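Local structure of oxalate biosynthetic component 1 (Burkholderia thailandensis, 5IKY) at residues Leu293-Leu298 / Asn330-Asp335; Ser312-Pro317 / Gly324-Pro329; His595-Ala600 / Pro631-Phe636; Ala1037-Gln1042 / Pro1079-Gln1084; Ala1087-Ala1092 / Ala1098-Arg1103. The protein probably makes oxalate as a bifunctional enzyme of quorum sensing-dependent oxalogenesis, combining an alpha/beta serine hydrolase with an additional lyase activity. All coordinates share one frame; numbering follows the deposited sequence.

Contact 1: Leu293-Leu298 / Asn330-Asp335; sequences LRRAHL and NAFLAD
Arg-294 lays its side chain against the ring of Phe-332. CD approaches CZ of Phe-332 at 3.5 Å, and farther out NH1 reaches CE2 of Phe-332 at 3.4 Å. This CE2 stands over one face of the guanidinium, near its rim, and the two planes are 30° apart. A bend at chi3 (65°) turns the arginine head along the aromatic group while the two side chains cross at about a right angle. Arg-295 comes to the same ring with its extended chain running past it in the opposite direction; its NH1 lies 4.0 Å from CE1 of Phe-332, which sits near the guanidinium plane. Asp-335, one helical turn after Phe-332, covers a face of this second guanidinium with its CB, 3.8 Å from Arg-295 NH1. Its carboxylate is not a salt-bridge partner: OD2 stays 4.5 Å from Arg-295 NH2, well out of the guanidinium plane, whereas NH1 bonds to OE1 of Gln-336. The contact joins the short, weakly bonded helix 293-296 to the start of helix 330-343 in the beta-keto acid cleavage domain (TIM-barrel clan). In the second shell, Arg-294 NE bonds to Thr-280 O, NH1 to Ser-289 O and Asp-327 O, and NH2 to Asn-328 OD1. These neutral oxygens probably stabilise the buried positive charge of Arg-294, whereas the charges of Arg-295 and Asp-335 probably attract only at longer range.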
# COMPACT_ATOMS: atom_id res chain seq x y z
N LEU A 293 -16.51 -2.97 28.70
CA LEU A 293 -16.51 -2.33 27.39
C LEU A 293 -15.08 -2.04 26.94
O LEU A 293 -14.79 -2.04 25.74
CB LEU A 293 -17.33 -1.03 27.42
CG LEU A 293 -17.32 -0.18 26.15
CD1 LEU A 293 -17.85 -0.98 24.97
CD2 LEU A 293 -18.13 1.09 26.34
N ARG A 294 -14.19 -1.84 27.90
CA ARG A 294 -12.80 -1.51 27.61
C ARG A 294 -12.03 -2.67 26.97
O ARG A 294 -10.83 -2.55 26.70
CB ARG A 294 -12.09 -1.04 28.88
CG ARG A 294 -12.66 0.25 29.47
CD ARG A 294 -11.84 0.74 30.65
NE ARG A 294 -10.49 1.13 30.25
CZ ARG A 294 -9.56 1.58 31.10
NH1 ARG A 294 -9.83 1.69 32.39
NH2 ARG A 294 -8.36 1.93 30.64
N ARG A 295 -12.71 -3.79 26.73
CA ARG A 295 -12.11 -4.92 26.04
C ARG A 295 -13.09 -5.61 25.09
O ARG A 295 -12.76 -6.60 24.45
CB ARG A 295 -11.56 -5.94 27.05
CG ARG A 295 -12.59 -6.49 28.02
CD ARG A 295 -11.97 -7.57 28.91
NE ARG A 295 -12.91 -8.08 29.90
CZ ARG A 295 -13.06 -7.58 31.13
NH1 ARG A 295 -12.32 -6.55 31.52
NH2 ARG A 295 -13.95 -8.11 31.96
N ALA A 296 -14.31 -5.07 25.00
CA ALA A 296 -15.35 -5.66 24.16
C ALA A 296 -15.00 -5.59 22.68
O ALA A 296 -15.46 -6.42 21.89
CB ALA A 296 -16.68 -4.96 24.42
N HIS A 297 -14.18 -4.62 22.30
CA HIS A 297 -13.76 -4.48 20.90
C HIS A 297 -12.55 -5.35 20.58
O HIS A 297 -12.13 -5.45 19.43
CB HIS A 297 -13.46 -3.01 20.57
CG HIS A 297 -12.43 -2.38 21.45
ND1 HIS A 297 -12.34 -2.62 22.81
CD2 HIS A 297 -11.46 -1.47 21.18
CE1 HIS A 297 -11.36 -1.91 23.32
NE2 HIS A 297 -10.81 -1.20 22.35
N LEU A 298 -12.00 -6.00 21.60
CA LEU A 298 -10.86 -6.88 21.40
C LEU A 298 -11.33 -8.30 21.14
O LEU A 298 -11.42 -9.13 22.05
CB LEU A 298 -9.93 -6.83 22.62
CG LEU A 298 -9.49 -5.41 22.97
CD1 LEU A 298 -8.68 -5.42 24.25
CD2 LEU A 298 -8.71 -4.77 21.84
N ASN A 330 -6.38 -2.93 39.81
CA ASN A 330 -5.58 -4.13 39.57
C ASN A 330 -6.38 -5.34 39.09
O ASN A 330 -5.95 -6.04 38.18
CB ASN A 330 -4.81 -4.49 40.85
CG ASN A 330 -3.77 -3.45 41.21
OD1 ASN A 330 -3.09 -2.91 40.34
ND2 ASN A 330 -3.64 -3.16 42.50
N ALA A 331 -7.54 -5.58 39.70
CA ALA A 331 -8.39 -6.70 39.28
C ALA A 331 -8.87 -6.51 37.85
O ALA A 331 -8.98 -7.46 37.09
CB ALA A 331 -9.57 -6.85 40.22
N PHE A 332 -9.17 -5.26 37.50
CA PHE A 332 -9.59 -4.92 36.15
C PHE A 332 -8.47 -5.24 35.16
O PHE A 332 -8.69 -5.92 34.16
CB PHE A 332 -9.98 -3.45 36.05
CG PHE A 332 -10.01 -2.93 34.65
CD1 PHE A 332 -11.03 -3.30 33.78
CD2 PHE A 332 -9.03 -2.07 34.19
CE1 PHE A 332 -11.06 -2.83 32.49
CE2 PHE A 332 -9.06 -1.59 32.89
CZ PHE A 332 -10.08 -1.97 32.04
N LEU A 333 -7.28 -4.74 35.46
CA LEU A 333 -6.11 -4.97 34.62
C LEU A 333 -5.80 -6.45 34.48
O LEU A 333 -5.34 -6.90 33.42
CB LEU A 333 -4.90 -4.23 35.18
CG LEU A 333 -4.99 -2.71 35.08
CD1 LEU A 333 -3.79 -2.06 35.72
CD2 LEU A 333 -5.11 -2.30 33.62
N ALA A 334 -6.05 -7.22 35.53
CA ALA A 334 -5.84 -8.66 35.50
C ALA A 334 -6.85 -9.32 34.57
O ALA A 334 -6.53 -10.27 33.86
CB ALA A 334 -5.94 -9.25 36.91
N ASP A 335 -8.08 -8.81 34.57
CA ASP A 335 -9.11 -9.29 33.66
C ASP A 335 -8.75 -8.94 32.22
O ASP A 335 -9.01 -9.71 31.30
CB ASP A 335 -10.48 -8.72 34.01
CG ASP A 335 -11.05 -9.33 35.28
OD1 ASP A 335 -10.69 -10.48 35.60
OD2 ASP A 335 -11.88 -8.66 35.93

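Contact 2: Ser312-Pro317 / Gly324-Pro329; sequences SFSPGP and GGYDNP
In the beta-keto acid cleavage domain, of the TIM-barrel clan, Ser-314, Gly-316 and Pro-317 form the loop that leaves the C-terminal end of barrel strand 310-313 and packs against Tyr-326, Asp-327 and Asn-328. The chain returns through a short antiparallel pair, 318-319 with 325-326, before helix 330-343 begins, so the contact closes the base of a beta-alpha loop on the rim where TIM barrels carry their active sites. The side chain of Tyr-326 is about 7 Å from the bound magnesium ion. Asn-328 holds the two halves together: its ND2 donates to the carbonyl O of Gly-316 at 2.7 Å with an N-H...O angle of 149°. The donor stands above the carbonyl plane, 38° out of it, rather than on a lone pair. Just before that carbonyl the chain makes an inverse gamma turn centred on Pro-315, in which Gly-316 N bonds to Ser-314 O at 2.7 Å. Ser-314 O in turn rests on the asparagine, 3.2 Å from CB of Asn-328, and CB of Ser-314 lies 3.8 Å from ND2 of Asn-328. The other end of the amide, OD1, which Arg-294 binds, sits in plane at the edge of the Tyr-326 ring. Ser-314 OG bonds to the backbone O of Glu-350 on the next barrel strand. Toward the outside, Pro-317 and Asp-327 lie side by side and point the same way, with CG of Pro-317 3.5 Å from OD1 of Asp-327.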
# COMPACT_ATOMS: atom_id res chain seq x y z
N SER A 312 -4.06 -0.89 24.20
CA SER A 312 -3.52 -0.01 25.24
C SER A 312 -3.64 -0.63 26.63
O SER A 312 -4.62 -1.30 26.94
CB SER A 312 -4.21 1.35 25.20
OG SER A 312 -3.82 2.08 24.06
N PHE A 313 -2.64 -0.37 27.46
CA PHE A 313 -2.57 -0.95 28.79
C PHE A 313 -1.78 -0.01 29.70
O PHE A 313 -0.61 0.26 29.45
CB PHE A 313 -1.93 -2.34 28.73
CG PHE A 313 -2.00 -3.10 30.03
CD1 PHE A 313 -3.14 -3.83 30.35
CD2 PHE A 313 -0.93 -3.11 30.91
CE1 PHE A 313 -3.21 -4.54 31.54
CE2 PHE A 313 -1.00 -3.82 32.09
CZ PHE A 313 -2.14 -4.54 32.41
N SER A 314 -2.43 0.50 30.74
CA SER A 314 -1.76 1.38 31.69
C SER A 314 -1.84 0.83 33.11
O SER A 314 -2.89 0.90 33.75
CB SER A 314 -2.35 2.79 31.63
OG SER A 314 -2.09 3.40 30.38
N PRO A 315 -0.72 0.28 33.61
CA PRO A 315 -0.72 -0.29 34.96
C PRO A 315 -0.68 0.79 36.04
O PRO A 315 0.29 0.89 36.79
CB PRO A 315 0.56 -1.13 34.97
CG PRO A 315 1.46 -0.43 34.01
CD PRO A 315 0.57 0.13 32.93
N GLY A 316 -1.74 1.59 36.11
CA GLY A 316 -1.85 2.65 37.10
C GLY A 316 -2.79 3.75 36.64
O GLY A 316 -3.16 3.79 35.47
N PRO A 317 -3.16 4.65 37.56
CA PRO A 317 -4.09 5.75 37.26
C PRO A 317 -3.52 6.72 36.24
O PRO A 317 -2.31 6.97 36.23
CB PRO A 317 -4.27 6.44 38.62
CG PRO A 317 -3.84 5.44 39.64
CD PRO A 317 -2.76 4.64 38.98
N GLY A 324 -9.48 15.54 33.39
CA GLY A 324 -9.87 14.26 32.82
C GLY A 324 -8.92 13.17 33.25
O GLY A 324 -8.05 13.37 34.11
N GLY A 325 -9.07 12.00 32.64
CA GLY A 325 -8.26 10.85 32.99
C GLY A 325 -9.13 9.67 33.38
O GLY A 325 -10.36 9.74 33.33
N TYR A 326 -8.49 8.58 33.78
CA TYR A 326 -9.20 7.35 34.12
C TYR A 326 -8.35 6.49 35.04
O TYR A 326 -7.12 6.60 35.05
CB TYR A 326 -9.58 6.58 32.85
CG TYR A 326 -8.44 6.39 31.87
CD1 TYR A 326 -8.08 7.40 30.98
CD2 TYR A 326 -7.73 5.19 31.82
CE1 TYR A 326 -7.04 7.23 30.09
CE2 TYR A 326 -6.69 5.01 30.92
CZ TYR A 326 -6.35 6.04 30.06
OH TYR A 326 -5.32 5.87 29.17
N ASP A 327 -9.01 5.64 35.81
CA ASP A 327 -8.31 4.76 36.74
C ASP A 327 -8.13 3.38 36.13
O ASP A 327 -8.89 2.98 35.24
CB ASP A 327 -9.07 4.67 38.07
CG ASP A 327 -8.28 3.96 39.14
OD1 ASP A 327 -7.05 4.16 39.20
OD2 ASP A 327 -8.89 3.21 39.93
N ASN A 328 -7.13 2.65 36.60
CA ASN A 328 -6.91 1.28 36.15
C ASN A 328 -6.66 0.35 37.34
O ASN A 328 -5.52 0.00 37.63
CB ASN A 328 -5.72 1.21 35.17
CG ASN A 328 -5.92 2.10 33.95
OD1 ASN A 328 -6.61 1.74 33.00
ND2 ASN A 328 -5.30 3.28 33.97
N PRO A 329 -7.74 -0.05 38.03
CA PRO A 329 -7.64 -0.95 39.18
C PRO A 329 -7.00 -2.29 38.82
O PRO A 329 -7.07 -2.72 37.67
CB PRO A 329 -9.10 -1.14 39.60
CG PRO A 329 -9.81 0.06 39.08
CD PRO A 329 -9.13 0.37 37.78

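Contact 3: His595-Ala600 / Pro631-Phe636; sequences HVLTAA and PQALNF
Val-596 makes the close part of this helix crossing, pressing both methyl groups toward the backbone of Ala-633. Its CG1 lies 3.6 Å from the carbonyl O of Ala-633 and 4.0 Å from CB of the same residue. With CG1 turned away from its own backbone N (chi1 167°), that branch also reaches CD2 of Phe-636 at 4.0 Å, the two side chains meeting at a slant. Small Ala-633 lets the backbones come near, and the CA atoms of Val-596 and Ala-633 are 6.2 Å apart. The looser side belongs to Leu-597, which is partly exposed and touches CB of Ala-633 through CG at 4.2 Å. Between the short segments the axes pass at 9.4 Å and cross at 67°, which confines the contact to a few residues. Both helices, 592-602 and 629-641, lie in the cap domain; Ile-607 of the intervening loop touches both Val-596 and Phe-636, while Leu-575 of helix 562-579 adds to the packing on Phe-636. The side-chain contacts are all apolar, and the one polar atom in touch, Ala-633 O, meets only carbon across the contact, so the crossing rests on shape and burial rather than on directed bonds.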
# COMPACT_ATOMS: atom_id res chain seq x y z
N HIS A 595 -19.75 -13.07 -6.10
CA HIS A 595 -19.98 -13.47 -4.72
C HIS A 595 -18.91 -14.46 -4.26
O HIS A 595 -18.35 -14.31 -3.17
CB HIS A 595 -21.37 -14.07 -4.55
CG HIS A 595 -21.69 -14.47 -3.14
ND1 HIS A 595 -21.74 -13.57 -2.10
CD2 HIS A 595 -21.96 -15.68 -2.59
CE1 HIS A 595 -22.03 -14.20 -0.98
NE2 HIS A 595 -22.17 -15.49 -1.25
N VAL A 596 -18.65 -15.45 -5.09
CA VAL A 596 -17.66 -16.48 -4.79
C VAL A 596 -16.26 -15.89 -4.64
O VAL A 596 -15.58 -16.13 -3.65
CB VAL A 596 -17.63 -17.58 -5.87
CG1 VAL A 596 -16.41 -18.47 -5.72
CG2 VAL A 596 -18.91 -18.41 -5.82
N LEU A 597 -15.85 -15.10 -5.63
CA LEU A 597 -14.53 -14.49 -5.63
C LEU A 597 -14.29 -13.59 -4.42
O LEU A 597 -13.19 -13.57 -3.86
CB LEU A 597 -14.32 -13.69 -6.92
CG LEU A 597 -14.00 -14.52 -8.16
CD1 LEU A 597 -14.39 -13.78 -9.43
CD2 LEU A 597 -12.52 -14.88 -8.18
N THR A 598 -15.32 -12.85 -4.02
CA THR A 598 -15.22 -11.99 -2.84
C THR A 598 -15.09 -12.83 -1.57
O THR A 598 -14.33 -12.49 -0.66
CB THR A 598 -16.43 -11.05 -2.70
OG1 THR A 598 -17.63 -11.77 -3.02
CG2 THR A 598 -16.30 -9.86 -3.64
N ALA A 599 -15.84 -13.93 -1.52
CA ALA A 599 -15.76 -14.84 -0.39
C ALA A 599 -14.39 -15.51 -0.34
O ALA A 599 -13.78 -15.61 0.73
CB ALA A 599 -16.86 -15.89 -0.48
N ALA A 600 -13.91 -15.94 -1.49
CA ALA A 600 -12.61 -16.60 -1.59
C ALA A 600 -11.48 -15.67 -1.14
O ALA A 600 -10.66 -16.05 -0.31
CB ALA A 600 -12.37 -17.08 -3.01
N PRO A 631 -17.28 -19.05 -15.18
CA PRO A 631 -17.44 -20.46 -14.82
C PRO A 631 -16.31 -20.99 -13.93
O PRO A 631 -16.51 -22.00 -13.25
CB PRO A 631 -17.43 -21.17 -16.17
CG PRO A 631 -16.59 -20.31 -17.02
CD PRO A 631 -16.93 -18.91 -16.61
N GLN A 632 -15.16 -20.33 -13.94
CA GLN A 632 -14.06 -20.68 -13.05
C GLN A 632 -14.54 -20.63 -11.61
O GLN A 632 -14.38 -21.59 -10.85
CB GLN A 632 -12.87 -19.74 -13.24
CG GLN A 632 -11.80 -20.26 -14.18
CD GLN A 632 -10.58 -19.35 -14.23
OE1 GLN A 632 -10.38 -18.53 -13.33
NE2 GLN A 632 -9.77 -19.49 -15.27
N ALA A 633 -15.13 -19.50 -11.24
CA ALA A 633 -15.64 -19.29 -9.89
C ALA A 633 -16.80 -20.22 -9.57
O ALA A 633 -16.94 -20.69 -8.44
CB ALA A 633 -16.05 -17.84 -9.70
N LEU A 634 -17.64 -20.47 -10.57
CA LEU A 634 -18.80 -21.34 -10.39
C LEU A 634 -18.37 -22.78 -10.10
O LEU A 634 -18.81 -23.38 -9.12
CB LEU A 634 -19.70 -21.30 -11.62
CG LEU A 634 -20.41 -19.98 -11.89
CD1 LEU A 634 -21.42 -20.12 -13.02
CD2 LEU A 634 -21.08 -19.47 -10.62
N ASN A 635 -17.51 -23.32 -10.96
CA ASN A 635 -17.01 -24.67 -10.79
C ASN A 635 -16.19 -24.80 -9.51
O ASN A 635 -16.18 -25.86 -8.88
CB ASN A 635 -16.17 -25.10 -11.99
CG ASN A 635 -17.01 -25.28 -13.24
OD1 ASN A 635 -17.71 -26.28 -13.39
ND2 ASN A 635 -16.94 -24.31 -14.15
N PHE A 636 -15.50 -23.73 -9.14
CA PHE A 636 -14.74 -23.68 -7.90
C PHE A 636 -15.67 -23.93 -6.71
O PHE A 636 -15.35 -24.70 -5.81
CB PHE A 636 -14.03 -22.34 -7.74
CG PHE A 636 -13.29 -22.19 -6.44
CD1 PHE A 636 -12.01 -22.69 -6.31
CD2 PHE A 636 -13.87 -21.54 -5.37
CE1 PHE A 636 -11.32 -22.55 -5.12
CE2 PHE A 636 -13.19 -21.40 -4.17
CZ PHE A 636 -11.91 -21.90 -4.05

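Contact 4: Ala1037-Gln1042 / Pro1079-Gln1084; sequences ATPVWQ and PLWLRQ
The indole of Trp-1081 receives Ala-1037 at its edge: CB of the alanine lies in the ring plane, 4.0 Å from CZ2. The carbonyl O of Ala-1037 comes to the same rim more obliquely, 3.4 Å from CZ2 of Trp-1081. One face carries Pro-1079 of the tryptophan's own segment, whose CG stands 3.4 Å above the plane and off toward the rim. Trp-1085, one turn further along the helix, meets Trp-1081 edge-to-face. Pro-1039 adds a looser touch, its CD 4.2 Å from CH2 of Trp-1081, again at a slant to the ring. The six-membered ring is therefore the part that reaches across, brought there by a chi1 of 59° that sets CG between the backbone N and the carbonyl carbon. In the alpha/beta-hydrolase domain this joins the start of helix 1080-1090 to strand 1038-1043, an outermost strand of the mixed sheet, which pairs antiparallel with strand 1049-1054. Leu-1053 of that neighbouring strand touches both Pro-1039 and Trp-1081. At the indole nitrogen, NE1 makes a weak hydrogen bond to the backbone O of Asp-1035, just ahead of the strand.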
# COMPACT_ATOMS: atom_id res chain seq x y z
N ALA A 1037 9.65 5.72 -14.64
CA ALA A 1037 10.54 4.59 -14.38
C ALA A 1037 12.01 4.99 -14.42
O ALA A 1037 12.44 5.75 -15.29
CB ALA A 1037 10.28 3.48 -15.39
N THR A 1038 12.78 4.49 -13.45
CA THR A 1038 14.19 4.81 -13.35
C THR A 1038 15.06 3.58 -13.59
O THR A 1038 14.95 2.59 -12.86
CB THR A 1038 14.54 5.40 -11.97
OG1 THR A 1038 13.66 6.49 -11.67
CG2 THR A 1038 15.98 5.89 -11.94
N PRO A 1039 15.92 3.64 -14.62
CA PRO A 1039 16.83 2.53 -14.91
C PRO A 1039 17.99 2.43 -13.93
O PRO A 1039 18.69 3.42 -13.70
CB PRO A 1039 17.33 2.85 -16.32
CG PRO A 1039 17.21 4.33 -16.43
CD PRO A 1039 16.00 4.71 -15.62
N VAL A 1040 18.17 1.26 -13.34
CA VAL A 1040 19.32 0.99 -12.48
C VAL A 1040 20.29 0.08 -13.23
O VAL A 1040 19.88 -0.89 -13.86
CB VAL A 1040 18.91 0.35 -11.15
CG1 VAL A 1040 20.13 0.10 -10.27
CG2 VAL A 1040 17.90 1.23 -10.42
N TRP A 1041 21.58 0.40 -13.17
CA TRP A 1041 22.56 -0.27 -14.01
C TRP A 1041 23.56 -1.10 -13.20
O TRP A 1041 24.20 -0.61 -12.28
CB TRP A 1041 23.30 0.76 -14.86
CG TRP A 1041 22.38 1.46 -15.80
CD1 TRP A 1041 21.64 2.58 -15.55
CD2 TRP A 1041 22.06 1.05 -17.13
NE1 TRP A 1041 20.89 2.90 -16.66
CE2 TRP A 1041 21.13 1.98 -17.64
CE3 TRP A 1041 22.47 -0.01 -17.94
CZ2 TRP A 1041 20.61 1.88 -18.93
CZ3 TRP A 1041 21.96 -0.10 -19.21
CH2 TRP A 1041 21.04 0.84 -19.70
N GLN A 1042 23.67 -2.38 -13.58
CA GLN A 1042 24.49 -3.33 -12.83
C GLN A 1042 25.48 -4.06 -13.72
O GLN A 1042 25.15 -4.44 -14.85
CB GLN A 1042 23.59 -4.34 -12.11
CG GLN A 1042 22.29 -3.75 -11.58
CD GLN A 1042 21.55 -4.70 -10.66
OE1 GLN A 1042 20.33 -4.86 -10.77
NE2 GLN A 1042 22.27 -5.32 -9.74
N PRO A 1079 6.93 3.78 -22.25
CA PRO A 1079 7.27 5.20 -22.38
C PRO A 1079 8.07 5.49 -23.64
O PRO A 1079 8.71 4.59 -24.19
CB PRO A 1079 8.11 5.46 -21.13
CG PRO A 1079 8.73 4.16 -20.82
CD PRO A 1079 7.71 3.12 -21.19
N LEU A 1080 8.03 6.74 -24.09
CA LEU A 1080 8.68 7.15 -25.33
C LEU A 1080 10.20 6.95 -25.28
O LEU A 1080 10.81 6.54 -26.27
CB LEU A 1080 8.35 8.61 -25.65
CG LEU A 1080 8.65 9.14 -27.06
CD1 LEU A 1080 7.63 10.21 -27.44
CD2 LEU A 1080 10.06 9.70 -27.16
N TRP A 1081 10.80 7.25 -24.13
CA TRP A 1081 12.25 7.17 -24.00
C TRP A 1081 12.74 5.73 -24.07
O TRP A 1081 13.87 5.47 -24.50
CB TRP A 1081 12.72 7.83 -22.70
CG TRP A 1081 12.12 7.24 -21.45
CD1 TRP A 1081 10.96 7.61 -20.84
CD2 TRP A 1081 12.68 6.19 -20.66
NE1 TRP A 1081 10.75 6.85 -19.72
CE2 TRP A 1081 11.79 5.97 -19.58
CE3 TRP A 1081 13.83 5.40 -20.75
CZ2 TRP A 1081 12.02 5.00 -18.61
CZ3 TRP A 1081 14.06 4.44 -19.78
CH2 TRP A 1081 13.16 4.25 -18.72
N LEU A 1082 11.90 4.79 -23.65
CA LEU A 1082 12.25 3.38 -23.70
C LEU A 1082 12.26 2.86 -25.13
O LEU A 1082 13.11 2.05 -25.50
CB LEU A 1082 11.27 2.55 -22.85
CG LEU A 1082 11.47 1.03 -22.86
CD1 LEU A 1082 12.89 0.68 -22.43
CD2 LEU A 1082 10.45 0.35 -21.96
N ARG A 1083 11.32 3.35 -25.94
CA ARG A 1083 11.22 2.94 -27.33
C ARG A 1083 12.44 3.39 -28.13
O ARG A 1083 12.82 2.76 -29.12
CB ARG A 1083 9.94 3.48 -27.96
CG ARG A 1083 8.72 3.26 -27.09
CD ARG A 1083 7.42 3.53 -27.82
NE ARG A 1083 6.27 3.40 -26.92
CZ ARG A 1083 5.01 3.31 -27.32
NH1 ARG A 1083 4.71 3.33 -28.61
NH2 ARG A 1083 4.04 3.19 -26.42
N GLN A 1084 13.05 4.49 -27.69
CA GLN A 1084 14.27 4.99 -28.32
C GLN A 1084 15.41 3.98 -28.17
O GLN A 1084 16.23 3.82 -29.07
CB GLN A 1084 14.67 6.34 -27.71
CG GLN A 1084 16.08 6.78 -28.06
CD GLN A 1084 16.17 8.26 -28.37
OE1 GLN A 1084 15.26 8.84 -28.97
NE2 GLN A 1084 17.28 8.88 -27.97

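Contact 5: Ala1087-Ala1092 / Ala1098-Arg1103; sequences ARFHDA and AHAILR
Phe-1089 points the edge of its ring at Ala-1100 and Ile-1101. CE1 is the atom that touches both, lying 4.3 Å from CB of Ala-1100 and 4.3 Å from CG1 of Ile-1101. The two aliphatic carbons flank this ring corner near the ring plane, Ala-1100 CB toward the CD1 side of the phenyl group and Ile-1101 CG1 toward the CZ side. Ala-1100 directs its CB at the helix opposite, whereas Ile-1101 offers the flank of its chain: with chi2 at 178° the terminal CD1 is carried off from the ring, so CG1 makes the touch. The backbones stay fairly close, with 7.5 Å between the CA atoms of Phe-1089 and Ala-1100. The pair packs on the central sheet. Leu-970 of strand 969-976 touches both Phe-1089 and Ile-1101, Val-990 of strand 988-992 meets Phe-1089, and Ser-988 meets Ile-1101. After His-1090 the chain leaves the helix and turns back through a short loop before helix 1097-1103; Asp-1091 is the centre of an inverse gamma turn whose bond from Ala-1092 N to His-1090 O is weak. At the start of the second helix, Ala-1098 N bonds to OD1 of Asp-967. The two consecutive helices, running roughly antiparallel, lay apolar side chains on the sheet, the layering typical of the alpha/beta-hydrolase fold.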
# COMPACT_ATOMS: atom_id res chain seq x y z
N ALA A 1087 14.71 1.31 -30.54
CA ALA A 1087 14.97 1.89 -31.85
C ALA A 1087 16.46 1.83 -32.18
O ALA A 1087 16.85 1.47 -33.29
CB ALA A 1087 14.47 3.32 -31.91
N ARG A 1088 17.29 2.19 -31.21
CA ARG A 1088 18.74 2.16 -31.38
C ARG A 1088 19.22 0.72 -31.54
O ARG A 1088 20.13 0.44 -32.33
CB ARG A 1088 19.44 2.82 -30.20
N PHE A 1089 18.60 -0.19 -30.80
CA PHE A 1089 18.90 -1.62 -30.91
C PHE A 1089 18.59 -2.14 -32.31
O PHE A 1089 19.41 -2.81 -32.93
CB PHE A 1089 18.10 -2.41 -29.87
CG PHE A 1089 18.65 -2.34 -28.48
CD1 PHE A 1089 20.01 -2.14 -28.27
CD2 PHE A 1089 17.82 -2.47 -27.38
CE1 PHE A 1089 20.52 -2.08 -26.98
CE2 PHE A 1089 18.33 -2.41 -26.10
CZ PHE A 1089 19.68 -2.21 -25.90
N HIS A 1090 17.39 -1.81 -32.79
CA HIS A 1090 16.93 -2.25 -34.10
C HIS A 1090 17.80 -1.67 -35.21
O HIS A 1090 18.40 -2.40 -35.99
CB HIS A 1090 15.47 -1.86 -34.30
CG HIS A 1090 14.85 -2.47 -35.52
ND1 HIS A 1090 13.71 -1.96 -36.10
CD2 HIS A 1090 15.20 -3.54 -36.27
CE1 HIS A 1090 13.39 -2.69 -37.16
NE2 HIS A 1090 14.28 -3.66 -37.28
N ASP A 1091 17.86 -0.34 -35.27
CA ASP A 1091 18.65 0.35 -36.28
C ASP A 1091 20.11 0.47 -35.84
O ASP A 1091 20.59 1.56 -35.52
CB ASP A 1091 18.07 1.75 -36.55
CG ASP A 1091 16.66 1.70 -37.08
OD1 ASP A 1091 15.98 0.67 -36.87
OD2 ASP A 1091 16.22 2.68 -37.71
N ALA A 1092 20.81 -0.66 -35.84
CA ALA A 1092 22.21 -0.68 -35.44
C ALA A 1092 23.05 -1.52 -36.39
O ALA A 1092 22.59 -2.55 -36.89
CB ALA A 1092 22.34 -1.21 -34.02
N ALA A 1098 27.56 -4.57 -25.11
CA ALA A 1098 28.23 -3.70 -24.14
C ALA A 1098 28.46 -2.29 -24.69
O ALA A 1098 28.26 -1.31 -23.98
CB ALA A 1098 29.56 -4.31 -23.72
N HIS A 1099 28.86 -2.20 -25.95
CA HIS A 1099 29.05 -0.91 -26.60
C HIS A 1099 27.73 -0.16 -26.74
O HIS A 1099 27.61 0.99 -26.32
CB HIS A 1099 29.69 -1.10 -27.98
N ALA A 1100 26.73 -0.83 -27.31
CA ALA A 1100 25.43 -0.22 -27.56
C ALA A 1100 24.74 0.22 -26.27
O ALA A 1100 24.23 1.34 -26.18
CB ALA A 1100 24.54 -1.19 -28.33
N ILE A 1101 24.73 -0.66 -25.28
CA ILE A 1101 24.04 -0.37 -24.03
C ILE A 1101 24.74 0.72 -23.23
O ILE A 1101 24.09 1.57 -22.64
CB ILE A 1101 23.90 -1.63 -23.15
CG1 ILE A 1101 23.50 -2.85 -23.99
CG2 ILE A 1101 22.84 -1.42 -22.10
CD1 ILE A 1101 23.41 -4.13 -23.19
N LEU A 1102 26.08 0.71 -23.23
CA LEU A 1102 26.85 1.70 -22.48
C LEU A 1102 26.62 3.11 -23.02
O LEU A 1102 26.64 4.09 -22.26
CB LEU A 1102 28.34 1.38 -22.52
N ARG A 1103 26.39 3.21 -24.32
CA ARG A 1103 26.10 4.50 -24.95
C ARG A 1103 24.77 5.05 -24.45
O ARG A 1103 24.59 6.27 -24.37
CB ARG A 1103 26.07 4.35 -26.48

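Overall arrangement
The five contacts fall into three groups. Contacts 1 and 2, centres 11 Å apart, share the TIM-barrel domain, of the beta-keto acid cleavage family and probably the seat of the lyase activity, and touch where Arg-294 of contact 1 bonds to Asn-328 of contact 2. The magnesium ion, bound by His-227 and Glu-477, lies about 10 Å from the side chain of Arg-294. Contacts 4 and 5, centres 13 Å apart, lie on the opposite side of the chain's centre; they share helix 1080-1090 of the hydrolase domain, and the side chains of Trp-1041 and Ile-1101 pack together. Contact 3, in the cap domain, stands apart, centre to centre about 40 Å from contact 1 and about 39 Å from contact 4.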